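Local coordinates for protein peptide amidase (Stenotrophomonas maltophilia, PDB 1M22) that probably hydrolyses the C-terminal amide group of peptide amides as a member of the amidase signature family of serine hydrolases, at residues Ala95-Leu101 / Ser146-Gly150; Thr324-Glu329 / Ala384-Arg389; Ser390-Arg394 / Ala440-Tyr444. Residues are numbered along the deposited sequence.

Interaction 1. Residues Ala95-Leu101 / Ser146-Gly150; sequences ATSAGSL and SARGG
This is a buried loop-to-loop contact near the active site, joining A95-L101, in the long loop between strand 82-86 and helix 112-119, to S146-G150, the tight hairpin of strands 145-146 and 150-151. A type I' turn spans S97 to S100, with A98 at phi/psi 61/19, G99 at 85/-4 and S100 N bonded to S97 O (2.9 Å). In the partner segment, paired S146 and G150 (S146 N to G150 O 3.1 Å, G150 N to S146 O 2.8 Å) close a three-residue loop in which A147 and R148 have helical angles. S146 OG accepts from G149 N (2.9 Å) in an ST motif and also pairs with N129. G99 and S146 are in register, CA to CA 4.9 Å, so close that a CB on G99 would collide with S146 CB. The main backbone link is R148 N to G99 O, 2.9 Å. The R148 side chain, chi1 to chi3 t and chi4 -101°, lies along the turn: NH1 donates to S97 OG (3.0 Å), while NH2 forms a salt bridge with E53 and has A95 CB over a face of the guanidinium, 4.0 Å away. S97 OG, chi1 p, also bonds D87, the neighbour of K86. L101, rotamer mt, completes the contact with L101 CG 3.8 Å from A147 CB and L101 CD2 4.1 Å from R148 CB. G99 and the S146 side chain lie about 9 Å from the active-site side chains of K86 and S165 respectively, consistent with a place among the loops around the Ser-Ser-Lys site of amidase signature enzymes.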
# COMPACT_ATOMS: atom_id res chain seq x y z
N ALA A 95 -17.57 -6.14 6.69
CA ALA A 95 -17.08 -5.69 7.98
C ALA A 95 -15.73 -5.04 7.71
O ALA A 95 -15.14 -5.23 6.64
CB ALA A 95 -16.92 -6.87 8.93
N THR A 96 -15.26 -4.25 8.67
CA THR A 96 -13.94 -3.62 8.58
C THR A 96 -13.36 -3.99 9.94
O THR A 96 -13.64 -3.35 10.94
CB THR A 96 -14.05 -2.10 8.41
OG1 THR A 96 -14.68 -1.80 7.16
CG2 THR A 96 -12.66 -1.47 8.41
N SER A 97 -12.55 -5.05 9.95
CA SER A 97 -12.01 -5.58 11.19
C SER A 97 -10.56 -5.32 11.55
O SER A 97 -10.16 -5.58 12.68
CB SER A 97 -12.21 -7.10 11.20
OG SER A 97 -11.35 -7.73 10.26
N ALA A 98 -9.77 -4.83 10.59
CA ALA A 98 -8.34 -4.62 10.82
C ALA A 98 -7.74 -5.99 11.15
O ALA A 98 -6.65 -6.08 11.71
CB ALA A 98 -8.11 -3.65 11.98
N GLY A 99 -8.46 -7.06 10.80
CA GLY A 99 -8.00 -8.41 11.06
C GLY A 99 -8.33 -8.96 12.44
O GLY A 99 -8.06 -10.13 12.73
N SER A 100 -8.92 -8.12 13.29
CA SER A 100 -9.26 -8.51 14.65
C SER A 100 -10.64 -9.14 14.82
O SER A 100 -11.59 -8.78 14.15
CB SER A 100 -9.16 -7.29 15.57
OG SER A 100 -9.60 -7.58 16.88
N LEU A 101 -10.73 -10.10 15.74
CA LEU A 101 -12.00 -10.75 16.02
C LEU A 101 -12.94 -9.79 16.73
O LEU A 101 -14.16 -9.98 16.74
CB LEU A 101 -11.78 -12.00 16.87
CG LEU A 101 -11.07 -13.16 16.16
CD1 LEU A 101 -10.80 -14.28 17.15
CD2 LEU A 101 -11.93 -13.66 15.01
N SER A 146 -3.41 -12.37 11.01
CA SER A 146 -4.46 -11.73 11.80
C SER A 146 -5.33 -12.87 12.33
O SER A 146 -5.38 -13.95 11.74
CB SER A 146 -5.28 -10.74 10.97
OG SER A 146 -6.17 -11.39 10.09
N ALA A 147 -6.00 -12.64 13.45
CA ALA A 147 -6.84 -13.67 14.04
C ALA A 147 -8.03 -14.01 13.15
O ALA A 147 -8.41 -15.18 13.03
CB ALA A 147 -7.32 -13.24 15.41
N ARG A 148 -8.60 -13.00 12.51
CA ARG A 148 -9.76 -13.21 11.65
C ARG A 148 -9.41 -13.73 10.26
O ARG A 148 -10.16 -14.52 9.68
CB ARG A 148 -10.57 -11.92 11.53
CG ARG A 148 -11.80 -12.02 10.66
CD ARG A 148 -12.72 -10.83 10.85
NE ARG A 148 -13.88 -10.89 9.96
CZ ARG A 148 -14.00 -10.18 8.84
NH1 ARG A 148 -13.04 -9.36 8.46
NH2 ARG A 148 -15.09 -10.32 8.09
N GLY A 149 -8.27 -13.31 9.73
CA GLY A 149 -7.89 -13.74 8.39
C GLY A 149 -6.84 -14.83 8.28
O GLY A 149 -6.59 -15.34 7.19
N GLY A 150 -6.24 -15.20 9.40
CA GLY A 150 -5.22 -16.22 9.34
C GLY A 150 -3.93 -15.68 8.75
O GLY A 150 -3.67 -14.48 8.78

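Interaction 2. Residues Thr324-Glu329 / Ala384-Arg389; sequences TLLLYE and AYIRAR
Segments T324-E329 of helix 319-340 and A384-R389 of helix 383-407 cross with their axes 9.0 Å apart at the closest approach and a signed angle of -124°; the nearest CA atoms are those of L325 and R389, at 5.5 Å. In the apolar contacts, T324 CG2 lies 3.7 Å from A388 CB, and L325, rotamer pp, sets its CB 4.0 Å from Y385 CE1 and its CD2 4.0 Å from R389 CA. Aromatic contact centres on Y385 (chi1 159°), which directs its CA-to-CB bond toward 324-329; its ring edge meets L325 CA and E329 OE2. Y385 CB sits over the face of the Y328 ring (chi1 m), 3.7 Å from its centroid and 14° off the normal, a CH-pi contact. The two rings are near parallel, at 22°, but slid apart, with centroids 5.3 Å distant and little overlap; Y328 CB is 3.5 Å from Y385 CD1. The polar contact is a short hydrogen bond from Y385 OH to E329 OE2, 2.6 Å, which brings a tyrosine hydroxyl to a buried carboxylate. R389 NH1 adds a weak bond to Y385 OH (3.1 Å). E329 has further partners in S218 and S220, so it also anchors the loop that carries F219, against which both E329 and Y385 pack. Helix 319-340 also meets helix 369-375, where L327 packs on E373 and A374.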
# COMPACT_ATOMS: atom_id res chain seq x y z
N THR A 324 7.71 7.28 19.34
CA THR A 324 6.92 8.09 20.26
C THR A 324 5.65 8.66 19.62
O THR A 324 4.56 8.51 20.17
CB THR A 324 7.76 9.26 20.81
OG1 THR A 324 8.85 8.74 21.58
CG2 THR A 324 6.91 10.17 21.69
N LEU A 325 5.79 9.31 18.47
CA LEU A 325 4.61 9.91 17.85
C LEU A 325 3.56 8.87 17.45
O LEU A 325 2.37 9.13 17.55
CB LEU A 325 5.02 10.77 16.65
CG LEU A 325 5.42 10.14 15.32
CD1 LEU A 325 4.17 9.89 14.47
CD2 LEU A 325 6.36 11.08 14.58
N LEU A 326 4.00 7.69 17.02
CA LEU A 326 3.06 6.64 16.63
C LEU A 326 2.23 6.16 17.82
O LEU A 326 1.02 5.95 17.69
CB LEU A 326 3.80 5.45 16.00
CG LEU A 326 4.49 5.71 14.66
CD1 LEU A 326 5.15 4.42 14.18
CD2 LEU A 326 3.49 6.20 13.64
N LEU A 327 2.86 5.99 18.98
CA LEU A 327 2.14 5.54 20.16
C LEU A 327 1.06 6.54 20.56
O LEU A 327 -0.08 6.16 20.81
CB LEU A 327 3.12 5.33 21.32
CG LEU A 327 4.08 4.14 21.19
CD1 LEU A 327 5.18 4.24 22.24
CD2 LEU A 327 3.31 2.84 21.33
N TYR A 328 1.42 7.82 20.62
CA TYR A 328 0.46 8.85 20.99
C TYR A 328 -0.67 8.99 19.98
O TYR A 328 -1.84 9.06 20.35
CB TYR A 328 1.16 10.21 21.14
CG TYR A 328 1.88 10.41 22.45
CD1 TYR A 328 3.11 9.80 22.70
CD2 TYR A 328 1.35 11.24 23.44
CE1 TYR A 328 3.79 10.01 23.90
CE2 TYR A 328 2.02 11.46 24.64
CZ TYR A 328 3.23 10.84 24.86
OH TYR A 328 3.91 11.06 26.04
N GLU A 329 -0.31 9.04 18.70
CA GLU A 329 -1.32 9.21 17.67
C GLU A 329 -2.22 7.99 17.51
O GLU A 329 -3.39 8.12 17.16
CB GLU A 329 -0.65 9.59 16.35
CG GLU A 329 0.04 10.95 16.43
CD GLU A 329 0.60 11.43 15.11
OE1 GLU A 329 0.35 10.78 14.07
OE2 GLU A 329 1.29 12.48 15.11
N ALA A 384 6.52 16.21 25.16
CA ALA A 384 7.39 15.18 24.61
C ALA A 384 6.87 14.70 23.26
O ALA A 384 7.66 14.42 22.35
CB ALA A 384 7.50 14.01 25.58
N TYR A 385 5.56 14.58 23.14
CA TYR A 385 4.96 14.13 21.89
C TYR A 385 5.13 15.22 20.83
O TYR A 385 5.54 14.95 19.70
CB TYR A 385 3.47 13.83 22.07
CG TYR A 385 2.71 13.86 20.76
CD1 TYR A 385 2.91 12.89 19.78
CD2 TYR A 385 1.83 14.91 20.48
CE1 TYR A 385 2.27 12.97 18.54
CE2 TYR A 385 1.19 15.00 19.25
CZ TYR A 385 1.41 14.03 18.28
OH TYR A 385 0.79 14.14 17.07
N ILE A 386 4.80 16.46 21.21
CA ILE A 386 4.92 17.58 20.29
C ILE A 386 6.34 17.67 19.74
O ILE A 386 6.53 17.86 18.53
CB ILE A 386 4.53 18.90 20.99
CG1 ILE A 386 3.05 18.85 21.39
CG2 ILE A 386 4.80 20.09 20.06
CD1 ILE A 386 2.55 20.10 22.09
N ARG A 387 7.33 17.52 20.60
CA ARG A 387 8.72 17.58 20.17
C ARG A 387 9.04 16.43 19.22
O ARG A 387 9.67 16.62 18.18
CB ARG A 387 9.67 17.52 21.37
CG ARG A 387 9.53 18.68 22.35
CD ARG A 387 10.76 18.79 23.25
NE ARG A 387 10.94 17.61 24.10
CZ ARG A 387 10.24 17.35 25.19
NH1 ARG A 387 9.30 18.19 25.60
NH2 ARG A 387 10.48 16.25 25.90
N ALA A 388 8.59 15.23 19.57
CA ALA A 388 8.83 14.04 18.76
C ALA A 388 8.24 14.18 17.36
O ALA A 388 8.90 13.88 16.36
CB ALA A 388 8.27 12.81 19.45
N ARG A 389 6.99 14.62 17.29
CA ARG A 389 6.31 14.78 16.00
C ARG A 389 7.09 15.77 15.13
O ARG A 389 7.32 15.52 13.95
CB ARG A 389 4.89 15.30 16.21
CG ARG A 389 4.08 15.44 14.92
CD ARG A 389 2.66 15.89 15.21
NE ARG A 389 2.62 17.20 15.86
CZ ARG A 389 1.52 17.75 16.37
NH1 ARG A 389 0.37 17.10 16.31
NH2 ARG A 389 1.58 18.95 16.94

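Interaction 3. Residues Ser390-Arg394 / Ala440-Tyr444; sequences SDARR and AVAGY
The side chain of R393, on helix 383-407, donates to the end of helix 436-442. Its extended start and folded end (chi1 t, chi2 and chi3 p, chi4 80°) bring the guanidinium to V441 O, which accepts from R393 NE at 2.8 Å (156°) and from R393 NH2 at 3.1 Å (136°), a bifurcated acceptor near the guanidinium plane. R393 NH2 is also bonded to the carbonyl of S220. A442 O, although 3.0 Å from R393 NE, lies over a face of the guanidinium at a poor angle and forms no hydrogen bond with it. The nearest CA atoms are those of R393 and A442, 4.9 Å apart. The acceptor V441 belongs to a helix terminus closed by a Schellman motif: G443, at phi/psi 78/24, is the C-prime residue, Y444 N turns back to the carbonyl of the residue before A440, and G443 N makes a weak bond to A440 O (3.3 Å). A CB on G443 would press against R393 NH2. An apolar contact flanks the arginine, with A392 CB 3.7 Å from V441 CG1, chi1 t; A392 O approaches V441 CG1 to 3.4 Å. R394 and D391 pair within their own segment, through a salt bridge from R394 NH2 to D391 OD1 (2.9 Å), R394 NH1 pairing with E399, while Y444 OH bonds D402, a second tie to helix 383-407.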
# COMPACT_ATOMS: atom_id res chain seq x y z
N SER A 390 7.51 16.88 15.73
CA SER A 390 8.26 17.90 15.02
C SER A 390 9.63 17.40 14.57
O SER A 390 10.02 17.59 13.41
CB SER A 390 8.43 19.14 15.90
OG SER A 390 9.17 20.14 15.23
N ASP A 391 10.36 16.76 15.47
CA ASP A 391 11.69 16.25 15.15
C ASP A 391 11.69 15.20 14.04
O ASP A 391 12.51 15.26 13.13
CB ASP A 391 12.37 15.66 16.40
CG ASP A 391 12.75 16.72 17.41
OD1 ASP A 391 13.00 17.87 17.01
OD2 ASP A 391 12.81 16.39 18.62
N ALA A 392 10.77 14.24 14.13
CA ALA A 392 10.69 13.18 13.13
C ALA A 392 10.47 13.76 11.73
O ALA A 392 11.18 13.41 10.79
CB ALA A 392 9.58 12.21 13.49
N ARG A 393 9.48 14.63 11.62
CA ARG A 393 9.13 15.27 10.35
C ARG A 393 10.31 16.07 9.79
O ARG A 393 10.62 16.00 8.60
CB ARG A 393 7.91 16.17 10.58
CG ARG A 393 7.31 16.81 9.34
CD ARG A 393 7.27 15.86 8.17
NE ARG A 393 6.51 14.63 8.37
CZ ARG A 393 5.19 14.54 8.27
NH1 ARG A 393 4.46 15.61 7.98
NH2 ARG A 393 4.60 13.36 8.42
N ARG A 394 10.97 16.83 10.66
CA ARG A 394 12.12 17.65 10.27
C ARG A 394 13.32 16.82 9.81
O ARG A 394 13.91 17.10 8.77
CB ARG A 394 12.53 18.54 11.44
CG ARG A 394 13.81 19.34 11.21
CD ARG A 394 14.07 20.30 12.37
NE ARG A 394 14.17 19.61 13.65
CZ ARG A 394 15.21 18.87 14.02
NH1 ARG A 394 16.24 18.71 13.21
NH2 ARG A 394 15.21 18.28 15.21
N ALA A 440 8.09 7.70 4.54
CA ALA A 440 6.96 7.49 5.44
C ALA A 440 6.92 8.52 6.56
O ALA A 440 5.87 9.11 6.84
CB ALA A 440 7.02 6.08 6.02
N VAL A 441 8.06 8.75 7.20
CA VAL A 441 8.13 9.70 8.31
C VAL A 441 8.00 11.15 7.85
O VAL A 441 7.42 11.98 8.55
CB VAL A 441 9.44 9.47 9.10
CG1 VAL A 441 9.57 10.50 10.22
CG2 VAL A 441 9.43 8.06 9.69
N ALA A 442 8.53 11.46 6.67
CA ALA A 442 8.44 12.82 6.14
C ALA A 442 7.06 13.10 5.58
O ALA A 442 6.68 14.25 5.40
CB ALA A 442 9.48 13.01 5.04
N GLY A 443 6.30 12.04 5.31
CA GLY A 443 4.97 12.19 4.72
C GLY A 443 5.12 12.48 3.24
O GLY A 443 4.22 13.06 2.61
N TYR A 444 6.25 12.06 2.67
CA TYR A 444 6.56 12.28 1.26
C TYR A 444 6.23 11.05 0.42
O TYR A 444 6.15 9.94 0.93
CB TYR A 444 8.05 12.61 1.10
CG TYR A 444 8.47 13.97 1.62
CD1 TYR A 444 7.56 14.83 2.23
CD2 TYR A 444 9.79 14.38 1.51
CE1 TYR A 444 7.96 16.09 2.71
CE2 TYR A 444 10.21 15.63 1.98
CZ TYR A 444 9.29 16.47 2.58
OH TYR A 444 9.71 17.70 3.03

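From the N terminus, interaction 1 closes first, returning the hairpin at 146-150 to the loop that follows strand 82-86. Interaction 2 then brings helix 383-407 back across helix 319-340, closing an all-loop-and-helix excursion from 330 to 383; that excursion includes E362, which bonds L101 N of interaction 1. Interaction 3 next joins the following turns of helix 383-407 to the end of helix 436-442. The three run in series, with none nested. Interactions 2 and 3 adjoin, A384-R389 passing directly into S390-R394, with L325 CD2 3.6 Å from A392 CB; both hold S220. Interaction 1 stands apart, its centre about 27 and 30 Å from theirs.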